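Local coordinates for giding protein-mglB (Thermus thermophilus, PDB 1J3W) that belongs to the Roadblock/LC7 family, is probably involved in gliding motility and may act as a molecular adaptor with guanyl-nucleotide exchange activity, at residues Y31-L34 with F40-A43; H44-W49 with P54-L59. All coordinates share one frame; numbering follows the deposited sequence.

Contact 1: residues Y31-L34 with F40-A43; sequences YALL and FVLA
A classic beta bulge sets Leu42 and Ala43 together opposite Leu34 in the antiparallel hairpin of strands 31-36 and 41-46. The evidence lies in Leu34 O, which receives two successive amides: Leu42 N at 2.8 Å and, weakly, Ala43 N at 3.3 Å. Leu42 N lies in the plane of that carbonyl. The extra residue is accommodated at Leu42, whose psi of -32° is helical rather than extended. In return Leu34 N gives a nearly straight bond (173° at the hydrogen) to Ala43 O at 2.9 Å, which makes Leu34 and Ala43 a hydrogen-bonded pair. Ala43 O also takes a CA-H...O contact from Leu33 CA, 3.4 Å away.

The side chains follow this backbone. CG of Leu34 stands anti to its amide nitrogen (chi1 177°), beside the carbonyl carbon, and from there Leu34 CD2 meets Leu42 CD1 at 4.2 Å. Leu42 also lies close to the shared acceptor, its CB 3.4 Å from Leu34 O. On the Leu33 side, a methyl-to-methyl touch joins Leu33 CD2 and Val41 CG2 at 4.2 Å.

Leu33 and Val41 pack on helix 56-69, through Leu56, Leu59 and Ala60, whereas Ala43 rests on Tyr13 and Leu20 of helix 10-27. Strand 31-36 continues the sheet through strand 103-109, where Leu33 and Val106 are joined by backbone hydrogen bonding.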
loop_
_atom_site.group_PDB
_atom_site.type_symbol
_atom_site.label_atom_id
_atom_site.label_comp_id
_atom_site.label_asym_id
_atom_site.label_seq_id
_atom_site.Cartn_x
_atom_site.Cartn_y
_atom_site.Cartn_z
ATOM N N TYR B 31 -14.195 -19.824 -2.154
ATOM C CA TYR B 31 -13.251 -20.048 -1.068
ATOM C C TYR B 31 -13.496 -19.107 0.093
ATOM O O TYR B 31 -13.869 -17.945 -0.101
ATOM C CB TYR B 31 -11.815 -19.856 -1.588
ATOM C CG TYR B 31 -11.571 -20.455 -2.962
ATOM C CD1 TYR B 31 -11.744 -21.821 -3.189
ATOM C CD2 TYR B 31 -11.222 -19.648 -4.046
ATOM C CE1 TYR B 31 -11.588 -22.366 -4.461
ATOM C CE2 TYR B 31 -11.061 -20.186 -5.326
ATOM C CZ TYR B 31 -11.250 -21.544 -5.522
ATOM O OH TYR B 31 -11.125 -22.075 -6.788
ATOM N N ALA B 32 -13.279 -19.614 1.299
ATOM C CA ALA B 32 -13.465 -18.827 2.512
ATOM C C ALA B 32 -12.251 -19.009 3.406
ATOM O O ALA B 32 -11.800 -20.132 3.632
ATOM C CB ALA B 32 -14.720 -19.275 3.239
ATOM N N LEU B 33 -11.713 -17.908 3.914
ATOM C CA LEU B 33 -10.544 -17.992 4.778
ATOM C C LEU B 33 -10.608 -17.015 5.927
ATOM O O LEU B 33 -11.237 -15.960 5.827
ATOM C CB LEU B 33 -9.259 -17.660 4.015
ATOM C CG LEU B 33 -8.876 -18.235 2.662
ATOM C CD1 LEU B 33 -9.637 -17.509 1.558
ATOM C CD2 LEU B 33 -7.373 -18.039 2.466
ATOM N N LEU B 34 -9.954 -17.382 7.023
ATOM C CA LEU B 34 -9.772 -16.485 8.103
ATOM C C LEU B 34 -8.299 -16.324 8.220
ATOM O O LEU B 34 -7.552 -17.286 8.323
ATOM C CB LEU B 34 -10.322 -17.138 9.370
ATOM C CG LEU B 34 -10.097 -16.270 10.609
ATOM C CD1 LEU B 34 -10.987 -15.027 10.614
ATOM C CD2 LEU B 34 -10.383 -17.009 11.914
ATOM N N PHE B 40 -1.031 -14.530 7.723
ATOM C CA PHE B 40 -1.059 -15.970 7.963
ATOM C C PHE B 40 -2.479 -16.506 7.830
ATOM O O PHE B 40 -3.431 -15.855 8.257
ATOM C CB PHE B 40 -0.541 -16.308 9.365
ATOM C CG PHE B 40 0.936 -16.103 9.538
ATOM C CD1 PHE B 40 1.422 -14.970 10.184
ATOM C CD2 PHE B 40 1.839 -17.050 9.071
ATOM C CE1 PHE B 40 2.792 -14.788 10.363
ATOM C CE2 PHE B 40 3.209 -16.877 9.245
ATOM C CZ PHE B 40 3.686 -15.744 9.892
ATOM N N VAL B 41 -2.619 -17.690 7.237
ATOM C CA VAL B 41 -3.937 -18.301 7.099
ATOM C C VAL B 41 -4.201 -19.082 8.383
ATOM O O VAL B 41 -3.442 -19.989 8.734
ATOM C CB VAL B 41 -3.998 -19.263 5.901
ATOM C CG1 VAL B 41 -5.366 -19.928 5.851
ATOM C CG2 VAL B 41 -3.744 -18.496 4.603
ATOM N N LEU B 42 -5.268 -18.722 9.086
ATOM C CA LEU B 42 -5.615 -19.377 10.343
ATOM C C LEU B 42 -6.522 -20.578 10.121
ATOM O O LEU B 42 -6.470 -21.552 10.869
ATOM C CB LEU B 42 -6.301 -18.378 11.276
ATOM C CG LEU B 42 -5.549 -17.059 11.485
ATOM C CD1 LEU B 42 -6.294 -16.203 12.494
ATOM C CD2 LEU B 42 -4.135 -17.341 11.966
ATOM N N ALA B 43 -7.365 -20.497 9.096
ATOM C CA ALA B 43 -8.286 -21.577 8.747
ATOM C C ALA B 43 -8.827 -21.271 7.356
ATOM O O ALA B 43 -8.989 -20.103 6.992
ATOM C CB ALA B 43 -9.436 -21.648 9.748
#

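Contact 2: residues H44-W49 with P54-L59; sequences HKEALW and PPLDTL
His44 meets Leu56 through the face of its imidazole, near the end of strand 41-46 and at the start of helix 56-69. The methyl CD1 of Leu56 lies 3.8 Å from the centroid of the His44 ring and 25° off the ring normal, which qualifies as a CH-pi contact. It is displaced from the middle of the ring toward the rim, and His44 ND1 is the ring atom closest to Leu56 CD1, at 3.5 Å.

Two residues further on, Glu46 points to the same side of the strand. Its chain is bent at chi2 (75°), which turns the carboxylate back toward the imidazole. Glu46 OE2 accepts the ND1 hydrogen of His44 at 2.7 Å and 165°, on the syn side of the carboxylate though somewhat out of its plane, and close to the plane of the ring. Glu46 OE2 is also 3.7 Å from Leu56 CD1, so one methyl touches both members of the hydrogen-bonded pair.

Across the contact, Leu56 opens the helix directly after Pro55, the N-cap residue, and the first turn is closed by Leu59 N to Pro55 O at 3.0 Å. Leu76 of a third subunit packs on Pro54, Pro55, Thr58 and Leu59, placing this helix start at a subunit interface.

With 93 Å² buried and no hydrogen bond crossing between the segments, the contact is a small apolar touch on a polar pair. The bond to Glu46 holds the imidazole with one edge toward the carboxylate and a face toward Leu56. It is consistent with a proton on ND1, and the nearby negative charge would probably favour a protonated imidazole.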
loop_
_atom_site.group_PDB
_atom_site.type_symbol
_atom_site.label_atom_id
_atom_site.label_comp_id
_atom_site.label_asym_id
_atom_site.label_seq_id
_atom_site.Cartn_x
_atom_site.Cartn_y
_atom_site.Cartn_z
ATOM N N HIS B 44 -9.087 -22.307 6.567
ATOM C CA HIS B 44 -9.615 -22.098 5.225
ATOM C C HIS B 44 -10.421 -23.298 4.764
ATOM O O HIS B 44 -10.113 -24.436 5.113
ATOM C CB HIS B 44 -8.484 -21.814 4.229
ATOM C CG HIS B 44 -7.567 -22.973 3.994
ATOM N ND1 HIS B 44 -7.834 -23.960 3.068
ATOM C CD2 HIS B 44 -6.384 -23.301 4.564
ATOM C CE1 HIS B 44 -6.852 -24.844 3.076
ATOM N NE2 HIS B 44 -5.960 -24.468 3.976
ATOM N N LYS B 45 -11.469 -23.024 3.995
ATOM C CA LYS B 45 -12.327 -24.065 3.450
ATOM C C LYS B 45 -12.704 -23.693 2.027
ATOM O O LYS B 45 -12.831 -22.511 1.695
ATOM C CB LYS B 45 -13.581 -24.236 4.312
ATOM C CG LYS B 45 -13.278 -24.894 5.651
ATOM C CD LYS B 45 -12.759 -26.314 5.450
ATOM C CE LYS B 45 -12.012 -26.811 6.678
ATOM N NZ LYS B 45 -11.536 -28.220 6.519
ATOM N N GLU B 46 -12.868 -24.707 1.187
ATOM C CA GLU B 46 -13.205 -24.490 -0.213
ATOM C C GLU B 46 -14.488 -25.215 -0.555
ATOM O O GLU B 46 -14.779 -26.271 0.009
ATOM C CB GLU B 46 -12.081 -25.007 -1.115
ATOM C CG GLU B 46 -10.727 -24.321 -0.911
ATOM C CD GLU B 46 -10.018 -24.757 0.361
ATOM O OE1 GLU B 46 -9.730 -25.968 0.503
ATOM O OE2 GLU B 46 -9.743 -23.889 1.214
ATOM N N ALA B 47 -15.263 -24.646 -1.471
ATOM C CA ALA B 47 -16.511 -25.280 -1.885
ATOM C C ALA B 47 -16.172 -26.566 -2.623
ATOM O O ALA B 47 -15.239 -26.602 -3.417
ATOM C CB ALA B 47 -17.298 -24.349 -2.791
ATOM N N LEU B 48 -16.939 -27.620 -2.363
ATOM C CA LEU B 48 -16.692 -28.906 -3.000
ATOM C C LEU B 48 -16.731 -28.842 -4.525
ATOM O O LEU B 48 -16.028 -29.587 -5.203
ATOM C CB LEU B 48 -17.712 -29.933 -2.497
ATOM C CG LEU B 48 -17.666 -30.235 -0.996
ATOM C CD1 LEU B 48 -18.752 -31.240 -0.642
ATOM C CD2 LEU B 48 -16.293 -30.781 -0.624
ATOM N N TRP B 49 -17.541 -27.934 -5.061
ATOM C CA TRP B 49 -17.688 -27.793 -6.504
ATOM C C TRP B 49 -16.617 -26.935 -7.165
ATOM O O TRP B 49 -16.416 -26.999 -8.376
ATOM C CB TRP B 49 -19.056 -27.185 -6.829
ATOM C CG TRP B 49 -19.261 -25.809 -6.246
ATOM C CD1 TRP B 49 -19.864 -25.497 -5.060
ATOM C CD2 TRP B 49 -18.833 -24.565 -6.818
ATOM N NE1 TRP B 49 -19.838 -24.135 -4.858
ATOM C CE2 TRP B 49 -19.211 -23.541 -5.921
ATOM C CE3 TRP B 49 -18.167 -24.216 -8.001
ATOM C CZ2 TRP B 49 -18.947 -22.190 -6.172
ATOM C CZ3 TRP B 49 -17.902 -22.867 -8.251
ATOM C CH2 TRP B 49 -18.295 -21.873 -7.335
ATOM N N PRO B 54 -6.396 -20.383 -6.126
ATOM C CA PRO B 54 -5.071 -19.849 -6.437
ATOM C C PRO B 54 -4.306 -20.056 -5.130
ATOM O O PRO B 54 -4.915 -20.359 -4.103
ATOM C CB PRO B 54 -5.357 -18.379 -6.729
ATOM C CG PRO B 54 -6.525 -18.083 -5.851
ATOM C CD PRO B 54 -7.397 -19.305 -6.033
ATOM N N PRO B 55 -2.974 -19.912 -5.140
ATOM C CA PRO B 55 -2.214 -20.106 -3.898
ATOM C C PRO B 55 -2.837 -19.311 -2.751
ATOM O O PRO B 55 -2.833 -18.081 -2.769
ATOM C CB PRO B 55 -0.819 -19.603 -4.267
ATOM C CG PRO B 55 -0.734 -19.909 -5.732
ATOM C CD PRO B 55 -2.092 -19.499 -6.245
ATOM N N LEU B 56 -3.356 -20.009 -1.748
ATOM C CA LEU B 56 -4.014 -19.331 -0.636
ATOM C C LEU B 56 -3.088 -18.503 0.234
ATOM O O LEU B 56 -3.507 -17.489 0.791
ATOM C CB LEU B 56 -4.786 -20.336 0.219
ATOM C CG LEU B 56 -5.972 -20.997 -0.489
ATOM C CD1 LEU B 56 -6.635 -21.972 0.468
ATOM C CD2 LEU B 56 -6.968 -19.946 -0.959
ATOM N N ASP B 57 -1.835 -18.930 0.365
ATOM C CA ASP B 57 -0.899 -18.157 1.166
ATOM C C ASP B 57 -0.619 -16.826 0.463
ATOM O O ASP B 57 -0.548 -15.784 1.109
ATOM C CB ASP B 57 0.388 -18.959 1.429
ATOM C CG ASP B 57 1.101 -19.395 0.160
ATOM O OD1 ASP B 57 0.461 -19.590 -0.897
ATOM O OD2 ASP B 57 2.335 -19.568 0.234
ATOM N N THR B 58 -0.500 -16.861 -0.861
ATOM C CA THR B 58 -0.268 -15.639 -1.621
ATOM C C THR B 58 -1.510 -14.748 -1.531
ATOM O O THR B 58 -1.400 -13.535 -1.356
ATOM C CB THR B 58 0.037 -15.948 -3.091
ATOM O OG1 THR B 58 1.156 -16.843 -3.157
ATOM C CG2 THR B 58 0.379 -14.665 -3.849
ATOM N N LEU B 59 -2.694 -15.350 -1.637
ATOM C CA LEU B 59 -3.933 -14.583 -1.546
ATOM C C LEU B 59 -3.996 -13.861 -0.201
ATOM O O LEU B 59 -4.280 -12.664 -0.137
ATOM C CB LEU B 59 -5.150 -15.504 -1.690
ATOM C CG LEU B 59 -6.513 -14.850 -1.422
ATOM C CD1 LEU B 59 -6.756 -13.729 -2.421
ATOM C CD2 LEU B 59 -7.620 -15.899 -1.515
#

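Contact 1 and contact 2 follow one another along the chain and share strand 41-46, with centres about 8 Å apart. The hairpin continues from one into the other: Ala32 O lies 2.9 Å from Lys45 N, a probable hydrogen bond two residues along each strand from the Leu34-Ala43 pair. Tyr31 bridges the two sides of contact 2, its CD1 3.5 Å from Glu46 CG and its CE2 3.8 Å from Pro54 CD. Leu33 forms a second bridge, since it packs on both His44 and Leu56. Together the contacts fasten the edge hairpin to the start of helix 56-69, within the Roadblock/LC7 range and beside interfaces with other subunits.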